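Diaminobutyrate-pyruvate transaminase and L-2,4-diaminobutyrate decarboxylase (Vibrio parahaemolyticus, PDB 2QMA) probably acts, through this C-terminal decarboxylase domain, as a pyridoxal-phosphate-dependent L-2,4-diaminobutyrate decarboxylase, within a longer protein also assigned transaminase activity. Local coordinates at residues 115-120 and 380-385; 125-130 and 136-141. All blocks are in the same frame, centred on the assembly; numbering follows the deposited sequence.

Contact 1: residues 115-120 and 380-385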
ATOM      1  N   ALA A 115      -7.537  11.583  10.426  1.00 14.77           N
ATOM      2  CA  ALA A 115      -7.051  10.381   9.713  1.00 14.25           C
ATOM      3  C   ALA A 115      -7.613   9.084  10.321  1.00 14.55           C
ATOM      4  O   ALA A 115      -8.035   8.205   9.584  1.00 14.70           O
ATOM      5  CB  ALA A 115      -5.569  10.358   9.661  1.00 14.87           C
ATOM      6  N   VAL A 116      -7.655   8.978  11.652  1.00 14.11           N
ATOM      7  CA  VAL A 116      -8.228   7.783  12.292  1.00 14.45           C
ATOM      8  C   VAL A 116      -9.743   7.623  11.969  1.00 15.17           C
ATOM      9  O   VAL A 116     -10.194   6.531  11.636  1.00 14.38           O
ATOM     10  CB  VAL A 116      -7.897   7.747  13.803  1.00 14.52           C
ATOM     11  CG1 VAL A 116      -8.518   6.495  14.510  1.00 14.76           C
ATOM     12  CG2 VAL A 116      -6.408   7.764  14.008  1.00 13.41           C
ATOM     13  N   ALA A 117     -10.515   8.703  12.045  1.00 15.13           N
ATOM     14  CA  ALA A 117     -11.946   8.656  11.688  1.00 14.81           C
ATOM     15  C   ALA A 117     -12.049   8.247  10.225  1.00 14.86           C
ATOM     16  O   ALA A 117     -12.860   7.394   9.892  1.00 14.56           O
ATOM     17  CB  ALA A 117     -12.619  10.011  11.896  1.00 14.49           C
ATOM     18  N   ALA A 118     -11.235   8.857   9.354  1.00 15.11           N
ATOM     19  CA  ALA A 118     -11.252   8.529   7.916  1.00 14.25           C
ATOM     20  C   ALA A 118     -11.043   7.021   7.669  1.00 15.12           C
ATOM     21  O   ALA A 118     -11.707   6.432   6.809  1.00 14.61           O
ATOM     22  CB  ALA A 118     -10.205   9.376   7.138  1.00 13.89           C
ATOM     23  N   GLU A 119     -10.149   6.386   8.427  1.00 14.56           N
ATOM     24  CA  GLU A 119      -9.889   4.968   8.222  1.00 14.52           C
ATOM     25  C   GLU A 119     -11.129   4.131   8.456  1.00 14.53           C
ATOM     26  O   GLU A 119     -11.313   3.122   7.788  1.00 15.04           O
ATOM     27  CB  GLU A 119      -8.806   4.453   9.175  1.00 14.97           C
ATOM     28  CG  GLU A 119      -7.409   4.995   8.855  1.00 17.23           C
ATOM     29  CD  GLU A 119      -6.712   4.276   7.707  1.00 18.60           C
ATOM     30  OE1 GLU A 119      -7.410   3.698   6.863  1.00 20.04           O
ATOM     31  OE2 GLU A 119      -5.467   4.318   7.633  1.00 16.75           O
ATOM     32  N   ALA A 120     -11.945   4.535   9.432  1.00 14.14           N
ATOM     33  CA  ALA A 120     -13.223   3.847   9.726  1.00 15.02           C
ATOM     34  C   ALA A 120     -14.154   3.827   8.520  1.00 15.69           C
ATOM     35  O   ALA A 120     -14.752   2.778   8.200  1.00 15.37           O
ATOM     36  CB  ALA A 120     -13.925   4.458  10.985  1.00 14.41           C
ATOM     37  N   VAL A 380      -6.515  12.837   3.967  1.00 12.71           N
ATOM     38  CA  VAL A 380      -6.085  14.219   3.759  1.00 13.42           C
ATOM     39  C   VAL A 380      -7.332  15.091   3.516  1.00 13.89           C
ATOM     40  O   VAL A 380      -7.400  16.240   3.987  1.00 15.27           O
ATOM     41  CB  VAL A 380      -5.090  14.366   2.585  1.00 13.34           C
ATOM     42  CG1 VAL A 380      -4.603  15.816   2.470  1.00 14.41           C
ATOM     43  CG2 VAL A 380      -3.893  13.401   2.722  1.00 14.12           C
ATOM     44  N   PHE A 381      -8.301  14.573   2.761  1.00 13.48           N
ATOM     45  CA  PHE A 381      -9.513  15.327   2.424  1.00 13.85           C
ATOM     46  C   PHE A 381     -10.214  15.737   3.722  1.00 14.51           C
ATOM     47  O   PHE A 381     -10.582  16.912   3.887  1.00 13.84           O
ATOM     48  CB  PHE A 381     -10.408  14.487   1.492  1.00 13.13           C
ATOM     49  CG  PHE A 381     -11.703  15.141   1.074  1.00 14.10           C
ATOM     50  CD1 PHE A 381     -11.723  16.120   0.092  1.00 12.88           C
ATOM     51  CD2 PHE A 381     -12.916  14.698   1.596  1.00 12.64           C
ATOM     52  CE1 PHE A 381     -12.923  16.666  -0.348  1.00 12.29           C
ATOM     53  CE2 PHE A 381     -14.116  15.256   1.163  1.00 13.33           C
ATOM     54  CZ  PHE A 381     -14.116  16.229   0.189  1.00 13.22           C
HETATM   55  N   MSE A 382     -10.347  14.796   4.659  1.00 14.48           N
HETATM   56  CA  MSE A 382     -10.979  15.093   5.961  1.00 16.43           C
HETATM   57  C   MSE A 382     -10.106  15.962   6.861  1.00 16.10           C
HETATM   58  O   MSE A 382     -10.596  16.930   7.466  1.00 16.74           O
HETATM   59  CB  MSE A 382     -11.402  13.806   6.685  1.00 15.29           C
HETATM   60  CG  MSE A 382     -12.396  13.012   5.841  1.00 16.59           C
HETATM   61 SE   MSE A 382     -13.284  11.541   6.718  0.70 19.60          SE
HETATM   62  CE  MSE A 382     -13.797  12.447   8.366  1.00 17.27           C
ATOM     63  N   THR A 383      -8.815  15.646   6.917  1.00 16.63           N
ATOM     64  CA  THR A 383      -7.861  16.403   7.723  1.00 16.73           C
ATOM     65  C   THR A 383      -7.833  17.908   7.365  1.00 16.82           C
ATOM     66  O   THR A 383      -7.833  18.777   8.284  1.00 16.05           O
ATOM     67  CB  THR A 383      -6.450  15.782   7.621  1.00 17.50           C
ATOM     68  OG1 THR A 383      -6.369  14.611   8.461  1.00 17.26           O
ATOM     69  CG2 THR A 383      -5.391  16.793   8.021  1.00 17.78           C
HETATM   70  N   MSE A 384      -7.841  18.227   6.064  1.00 15.33           N
HETATM   71  CA  MSE A 384      -7.790  19.650   5.635  1.00 15.36           C
HETATM   72  C   MSE A 384      -9.091  20.439   5.871  1.00 15.46           C
HETATM   73  O   MSE A 384      -9.078  21.684   5.937  1.00 15.39           O
HETATM   74  CB  MSE A 384      -7.317  19.780   4.185  1.00 14.48           C
HETATM   75  CG  MSE A 384      -5.869  19.266   3.984  1.00 13.67           C
HETATM   76 SE   MSE A 384      -4.565  19.905   5.281  0.70 15.70          SE
HETATM   77  CE  MSE A 384      -4.647  18.526   6.563  1.00 21.90           C
ATOM     78  N   GLN A 385     -10.203  19.720   5.942  1.00 14.57           N
ATOM     79  CA  GLN A 385     -11.486  20.332   6.314  1.00 15.23           C
ATOM     80  C   GLN A 385     -11.604  20.640   7.799  1.00 15.33           C
ATOM     81  O   GLN A 385     -12.308  21.599   8.183  1.00 15.72           O
ATOM     82  CB  GLN A 385     -12.652  19.452   5.900  1.00 14.50           C
ATOM     83  CG  GLN A 385     -12.896  19.387   4.405  1.00 15.27           C
ATOM     84  CD  GLN A 385     -14.038  18.433   4.144  1.00 17.41           C
ATOM     85  OE1 GLN A 385     -15.191  18.749   4.436  1.00 17.39           O
ATOM     86  NE2 GLN A 385     -13.716  17.231   3.670  1.00 15.99           N
TER

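Contact 2: residues 125-130 and 136-141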
ATOM      1  N   LEU A 125     -16.401   1.255   3.542  1.00 14.69           N
ATOM      2  CA  LEU A 125     -16.736   1.364   2.116  1.00 15.00           C
ATOM      3  C   LEU A 125     -15.909   0.419   1.245  1.00 15.93           C
ATOM      4  O   LEU A 125     -16.371  -0.021   0.193  1.00 16.94           O
ATOM      5  CB  LEU A 125     -16.539   2.794   1.623  1.00 14.33           C
ATOM      6  CG  LEU A 125     -17.505   3.840   2.228  1.00 13.84           C
ATOM      7  CD1 LEU A 125     -17.056   5.287   1.826  1.00 13.09           C
ATOM      8  CD2 LEU A 125     -18.972   3.536   1.890  1.00 13.16           C
ATOM      9  N   ASN A 126     -14.664   0.173   1.649  1.00 15.64           N
ATOM     10  CA  ASN A 126     -13.753  -0.678   0.892  1.00 15.89           C
ATOM     11  C   ASN A 126     -13.742  -0.382  -0.612  1.00 14.92           C
ATOM     12  O   ASN A 126     -13.847  -1.286  -1.426  1.00 14.19           O
ATOM     13  CB  ASN A 126     -14.006  -2.167   1.173  1.00 16.48           C
ATOM     14  CG  ASN A 126     -12.837  -3.038   0.739  1.00 18.86           C
ATOM     15  OD1 ASN A 126     -11.671  -2.683   0.967  1.00 19.31           O
ATOM     16  ND2 ASN A 126     -13.138  -4.168   0.080  1.00 18.71           N
ATOM     17  N   GLN A 127     -13.621   0.894  -0.961  1.00 13.97           N
ATOM     18  CA  GLN A 127     -13.473   1.310  -2.367  1.00 13.94           C
ATOM     19  C   GLN A 127     -12.110   0.888  -2.887  1.00 13.73           C
ATOM     20  O   GLN A 127     -11.134   0.873  -2.142  1.00 14.26           O
ATOM     21  CB  GLN A 127     -13.658   2.822  -2.537  1.00 13.28           C
ATOM     22  CG  GLN A 127     -14.987   3.425  -1.940  1.00 11.33           C
ATOM     23  CD  GLN A 127     -16.225   2.962  -2.668  1.00 11.21           C
ATOM     24  OE1 GLN A 127     -16.688   3.602  -3.600  1.00 13.63           O
ATOM     25  NE2 GLN A 127     -16.782   1.818  -2.234  1.00 13.60           N
ATOM     26  N   SER A 128     -12.090   0.505  -4.157  1.00 15.06           N
ATOM     27  CA  SER A 128     -10.880   0.208  -4.884  1.00 16.23           C
ATOM     28  C   SER A 128     -10.599   1.280  -5.941  1.00 15.79           C
ATOM     29  O   SER A 128     -11.376   1.459  -6.883  1.00 14.66           O
ATOM     30  CB  SER A 128     -11.019  -1.198  -5.505  1.00 17.77           C
ATOM     31  OG  SER A 128      -9.766  -1.573  -6.069  1.00 21.12           O
HETATM   32  N   MSE A 129      -9.462   1.974  -5.790  1.00 15.11           N
HETATM   33  CA  MSE A 129      -9.172   3.193  -6.543  1.00 16.81           C
HETATM   34  C   MSE A 129      -8.841   2.973  -8.002  1.00 17.19           C
HETATM   35  O   MSE A 129      -8.636   3.931  -8.710  1.00 18.66           O
HETATM   36  CB  MSE A 129      -8.013   3.968  -5.902  1.00 15.59           C
HETATM   37  CG  MSE A 129      -8.263   4.273  -4.378  1.00 14.98           C
HETATM   38 SE   MSE A 129      -9.956   5.275  -4.101  0.70 18.24          SE
HETATM   39  CE  MSE A 129      -9.425   6.684  -5.229  1.00 13.61           C
ATOM     40  N   ASP A 130      -8.804   1.728  -8.460  1.00 18.81           N
ATOM     41  CA  ASP A 130      -8.358   1.519  -9.831  1.00 20.02           C
ATOM     42  C   ASP A 130      -9.409   1.865 -10.886  1.00 19.67           C
ATOM     43  O   ASP A 130      -9.062   2.059 -12.074  1.00 20.09           O
ATOM     44  CB  ASP A 130      -7.770   0.128 -10.062  1.00 22.17           C
ATOM     45  CG  ASP A 130      -8.533  -0.965  -9.364  1.00 27.71           C
ATOM     46  OD1 ASP A 130      -8.914  -0.787  -8.177  1.00 34.37           O
ATOM     47  OD2 ASP A 130      -8.686  -2.041  -9.978  1.00 32.58           O
ATOM     48  N   SER A 136     -16.499   5.590  -6.755  1.00 14.14           N
ATOM     49  CA  SER A 136     -17.194   6.567  -7.562  1.00 15.25           C
ATOM     50  C   SER A 136     -16.948   7.975  -7.020  1.00 15.30           C
ATOM     51  O   SER A 136     -16.345   8.809  -7.711  1.00 16.88           O
ATOM     52  CB  SER A 136     -18.688   6.218  -7.619  1.00 14.69           C
ATOM     53  OG  SER A 136     -19.119   5.922  -6.327  1.00 14.00           O
ATOM     54  N   SER A 137     -17.366   8.214  -5.777  1.00 15.04           N
ATOM     55  CA  SER A 137     -17.067   9.490  -5.102  1.00 14.43           C
ATOM     56  C   SER A 137     -15.568   9.584  -4.740  1.00 14.21           C
ATOM     57  O   SER A 137     -14.986  10.680  -4.751  1.00 14.71           O
ATOM     58  CB  SER A 137     -17.930   9.667  -3.858  1.00 13.54           C
ATOM     59  OG  SER A 137     -17.709   8.619  -2.933  1.00 13.48           O
ATOM     60  N   ALA A 138     -14.957   8.430  -4.485  1.00 13.02           N
ATOM     61  CA  ALA A 138     -13.567   8.359  -4.016  1.00 13.71           C
ATOM     62  C   ALA A 138     -12.607   8.850  -5.100  1.00 13.40           C
ATOM     63  O   ALA A 138     -11.702   9.609  -4.827  1.00 12.73           O
ATOM     64  CB  ALA A 138     -13.220   6.971  -3.591  1.00 12.77           C
ATOM     65  N   THR A 139     -12.884   8.490  -6.354  1.00 14.22           N
ATOM     66  CA  THR A 139     -12.014   8.934  -7.461  1.00 14.52           C
ATOM     67  C   THR A 139     -11.923  10.447  -7.480  1.00 13.77           C
ATOM     68  O   THR A 139     -10.841  11.001  -7.638  1.00 11.70           O
ATOM     69  CB  THR A 139     -12.518   8.405  -8.792  1.00 13.96           C
ATOM     70  OG1 THR A 139     -12.284   6.985  -8.813  1.00 18.37           O
ATOM     71  CG2 THR A 139     -11.768   9.074  -9.938  1.00 16.99           C
ATOM     72  N   TYR A 140     -13.066  11.110  -7.300  1.00 13.32           N
ATOM     73  CA  TYR A 140     -13.087  12.559  -7.367  1.00 14.70           C
ATOM     74  C   TYR A 140     -12.445  13.174  -6.120  1.00 14.58           C
ATOM     75  O   TYR A 140     -11.773  14.194  -6.232  1.00 15.06           O
ATOM     76  CB  TYR A 140     -14.513  13.050  -7.536  1.00 15.87           C
ATOM     77  CG  TYR A 140     -15.194  12.632  -8.806  1.00 16.12           C
ATOM     78  CD1 TYR A 140     -14.585  12.796 -10.052  1.00 17.47           C
ATOM     79  CD2 TYR A 140     -16.489  12.110  -8.768  1.00 18.48           C
ATOM     80  CE1 TYR A 140     -15.255  12.431 -11.218  1.00 18.49           C
ATOM     81  CE2 TYR A 140     -17.160  11.765  -9.933  1.00 16.37           C
ATOM     82  CZ  TYR A 140     -16.545  11.910 -11.130  1.00 16.98           C
ATOM     83  OH  TYR A 140     -17.233  11.543 -12.271  1.00 17.88           O
ATOM     84  N   VAL A 141     -12.640  12.541  -4.953  1.00 14.35           N
ATOM     85  CA  VAL A 141     -11.966  12.967  -3.710  1.00 14.08           C
ATOM     86  C   VAL A 141     -10.453  12.961  -3.906  1.00 13.81           C
ATOM     87  O   VAL A 141      -9.805  13.969  -3.644  1.00 12.80           O
ATOM     88  CB  VAL A 141     -12.364  12.116  -2.480  1.00 14.18           C
ATOM     89  CG1 VAL A 141     -11.455  12.379  -1.259  1.00 15.06           C
ATOM     90  CG2 VAL A 141     -13.892  12.371  -2.116  1.00 14.12           C
TER
HETATM   91  O   HOH W   1     -16.412   6.211  -3.610  1.00 23.25           O
HETATM   92  O   HOH W   2     -10.400   5.407 -10.171  1.00 26.77           O

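Contact 1: residues 115-120 and 380-385
Ala-115 faces Thr-383 at one end of this helix-helix contact. Their CA atoms are 6.4 Å apart. The backbone N of Ala-115 lies 3.8 Å from Thr-383 OG1, and its methyl is farther off, at 4.5 Å from the same oxygen. This is an approach without a bond. The hydroxyl is instead hydrogen-bonded to Gln-329, with a weak second bond to Lys-379 O.

Ala-117 follows. Its CB comes to 4.4 Å from Met-382 CE, so it touches only the end of that side chain. Ala-118 makes the tighter contact. Its CB and CA each lie 3.8 Å from Met-382 SE, so the selenium rests against the root of the alanine. Met-382 is a selenomethionine. Its chain runs extended at chi2 (-169°) and then bends at chi3 (47°), which swings CE toward Ala-117. One apolar chain thus packs on two small residues; it also touches Met-121 and Ile-84 of the second subunit.

The two short axes approach to 8.7 Å and run roughly antiparallel, at 139°. Ala-117 and Ala-118 point their methyls toward the facing helix, and Met-382 points back at them. All the residues that touch are buried. The contact joins helix 113-125 to helix 377-386, which lie 260 residues apart in the chain at these segments. The seven-stranded mixed sheet of this domain is that of the fold type I (aspartate aminotransferase) pyridoxal-phosphate enzymes, and the helix pair also lies against the second subunit. Helix 136-152 covers another side of helix 377-386, where Val-141 and Val-145 pack on Phe-381, and Val-380 touches Phe-323, which directly follows strand 318-322 of the sheet.

Contact 2: residues 125-130 and 136-141
The Gln-127 amide is the flat group that reaches toward Ser-136 and Ala-138. At its edge, NE2 donates to Leu-125 O at 3.1 Å, with the acceptor nearly in the amide plane. Seen from Leu-125, the donor stands 54° out of the carbonyl plane. NE2 also bonds to Ile-96 O of the second subunit, and the Gln-127 side chain packs on Ala-95 there. OE1 accepts a 2.6 Å bond from water 1. This water donates to Ser-137 OG as well, and accepts from Ala-138 N at 2.8 Å. The bend at chi2 (-67°) folds the side chain back to Leu-125, and its CG passes 4.3 Å from Ala-138 CB.

The arrangement is a loop between consecutive helices of the decarboxylase domain whose start packs back on the following helix. Just past helix 113-125, Asn-126 leaves helical geometry with positive phi. The chain then leads through the loop into helix 136-152, and water 1 ties that loop to Ser-137 and Ala-138 of helix 136-152.

Selenomethionine Met-129 supplies the apolar part. Its SE lies 3.7 Å from Ala-138 CB. Bends at chi2 and chi3 carry CE over the helix backbone, to 3.7 Å from Ala-138 O.

Water 2 makes the second bridge. It donates to Met-129 O at 2.7 Å and to Thr-139 OG1. That hydroxyl also bonds to Ala-135 O. The serine hydroxyls of the helix reach the second subunit: Ser-136 OG bonds to Asn-94 O there, and Ser-137 OG to Val-91 O.

How the contacts relate
Contact 1 lies about 17 Å from the chain centre and contact 2 about 23 Å, measured from their own centres. All touching residues of contact 1 are buried. Contact 2 is mostly buried but includes partly exposed Met-129 and Thr-139. Contact 1 uses the body of helix 113-125; contact 2 uses the loop after it and helix 136-152. Contact 1 joins segments distant in sequence by apolar packing. Contact 2 packs a loop on the helix that follows it and adds water bridges to a similar selenomethionine-alanine contact. They meet where Phe-381 CB lies 3.6 Å from Val-141 CG1. Both also touch the second subunit.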